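Local structure of alpha-1,3-glucanase (Streptomyces thermodiastaticus, 7C7D) at residues 487-493 against 517-523. The protein hydrolyses alpha-1,3-glucan as a thermostable glycoside hydrolase of family GH87. Numbering follows the deposited sequence.
Sequences VDITDTT and VTVDGAA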
# COMPACT_ATOMS: atom_id res chain seq x y z
N VAL A 487 14.11 1.18 -19.23
CA VAL A 487 13.57 1.63 -17.95
C VAL A 487 13.93 3.10 -17.80
O VAL A 487 15.12 3.45 -17.72
CB VAL A 487 14.09 0.79 -16.78
CG1 VAL A 487 13.48 1.27 -15.48
CG2 VAL A 487 13.80 -0.69 -17.00
N ASP A 488 12.92 3.95 -17.80
CA ASP A 488 13.09 5.40 -17.75
C ASP A 488 12.58 5.90 -16.41
O ASP A 488 11.38 5.86 -16.14
CB ASP A 488 12.30 6.07 -18.88
CG ASP A 488 12.80 5.68 -20.24
OD1 ASP A 488 14.03 5.64 -20.43
OD2 ASP A 488 11.97 5.43 -21.13
N ILE A 489 13.50 6.38 -15.57
CA ILE A 489 13.21 6.79 -14.21
C ILE A 489 13.38 8.30 -14.15
O ILE A 489 14.51 8.81 -14.14
CB ILE A 489 14.11 6.07 -13.20
CG1 ILE A 489 13.96 4.55 -13.33
CG2 ILE A 489 13.80 6.52 -11.78
CD1 ILE A 489 15.12 3.76 -12.76
N THR A 490 12.26 9.02 -14.12
CA THR A 490 12.28 10.46 -14.30
C THR A 490 11.55 11.18 -13.17
O THR A 490 10.57 10.68 -12.63
CB THR A 490 11.64 10.87 -15.63
OG1 THR A 490 10.31 10.34 -15.70
CG2 THR A 490 12.44 10.35 -16.80
N ASP A 491 12.05 12.37 -12.85
CA ASP A 491 11.41 13.27 -11.89
C ASP A 491 11.06 12.57 -10.59
O ASP A 491 9.93 12.60 -10.10
CB ASP A 491 10.22 13.99 -12.51
CG ASP A 491 10.63 14.99 -13.55
OD1 ASP A 491 11.85 15.28 -13.66
OD2 ASP A 491 9.75 15.50 -14.27
N THR A 492 12.07 11.94 -10.00
CA THR A 492 11.90 11.22 -8.74
C THR A 492 12.38 12.08 -7.58
O THR A 492 13.48 12.64 -7.64
CB THR A 492 12.68 9.90 -8.75
OG1 THR A 492 12.44 9.19 -9.96
CG2 THR A 492 12.25 9.02 -7.59
N THR A 493 11.58 12.16 -6.53
CA THR A 493 11.97 12.80 -5.28
C THR A 493 12.23 11.70 -4.27
O THR A 493 11.35 10.87 -4.03
CB THR A 493 10.87 13.75 -4.81
OG1 THR A 493 10.67 14.76 -5.80
CG2 THR A 493 11.23 14.40 -3.49
N VAL A 517 18.85 1.53 -18.71
CA VAL A 517 18.29 2.33 -17.63
C VAL A 517 18.75 3.76 -17.78
O VAL A 517 19.95 4.03 -17.94
CB VAL A 517 18.72 1.78 -16.26
CG1 VAL A 517 18.30 2.73 -15.13
CG2 VAL A 517 18.15 0.39 -16.04
N THR A 518 17.80 4.70 -17.72
CA THR A 518 18.09 6.12 -17.67
C THR A 518 17.43 6.71 -16.44
O THR A 518 16.23 6.50 -16.22
CB THR A 518 17.55 6.83 -18.91
OG1 THR A 518 18.13 6.25 -20.08
CG2 THR A 518 17.88 8.33 -18.86
N VAL A 519 18.21 7.40 -15.62
CA VAL A 519 17.68 8.20 -14.52
C VAL A 519 17.85 9.66 -14.93
O VAL A 519 18.98 10.12 -15.13
CB VAL A 519 18.42 7.91 -13.21
CG1 VAL A 519 17.93 8.84 -12.10
CG2 VAL A 519 18.24 6.45 -12.82
N ASP A 520 16.73 10.37 -15.10
CA ASP A 520 16.77 11.74 -15.59
C ASP A 520 15.86 12.60 -14.71
O ASP A 520 14.63 12.53 -14.83
CB ASP A 520 16.34 11.82 -17.06
CG ASP A 520 16.52 13.21 -17.65
OD1 ASP A 520 16.61 14.21 -16.90
OD2 ASP A 520 16.57 13.31 -18.89
N GLY A 521 16.47 13.40 -13.86
CA GLY A 521 15.74 14.34 -13.04
C GLY A 521 15.41 13.74 -11.69
O GLY A 521 14.52 12.90 -11.59
N ALA A 522 16.12 14.15 -10.65
CA ALA A 522 15.81 13.66 -9.32
C ALA A 522 16.24 14.70 -8.30
O ALA A 522 17.23 15.41 -8.49
CB ALA A 522 16.46 12.31 -9.03
N ALA A 523 15.47 14.78 -7.23
CA ALA A 523 15.81 15.58 -6.06
C ALA A 523 16.01 14.60 -4.91
O ALA A 523 15.04 14.00 -4.43
CB ALA A 523 14.69 16.57 -5.73
O HOH W 1 16.35 4.18 -20.69
O HOH W 2 14.47 10.13 -11.61
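Strands 487-490 and 517-523 are in-register neighbours in successive coils of the parallel beta-helix. Val487 O accepts a hydrogen bond from Thr518 N at 3.0 Å. On the outer face a water bridges Asp488 OD1 and Thr518 OG1, 2.8 Å from each, while Asp488 OD2 forms a salt bridge with Arg486. Ile489 N donates to Thr518 O (2.8 Å) and Ile489 O accepts from Asp520 N (2.9 Å); Ile489 CD1 lies 4.1 Å from both Val517 CG1 and Val519 CG2 in the helix interior, where Phe502 also packs. Asp491, with positive phi, turns the corner, and its N reaches Asp520 O at 3.3 Å. Opposite it, Gly521 has backbone angles that call for glycine, and a CB would clash with Asp491 OD1. Thr492 N then bonds Gly521 O (3.1 Å), and a water links Gly521 O to Thr492 OG1, 2.8 Å from each. Thr492 O accepts from Ala523 N at 3.0 Å. Main-chain hydrogen bonding thus carries the pairing through the corner, with mainly apolar packing inside and mostly polar side chains outside.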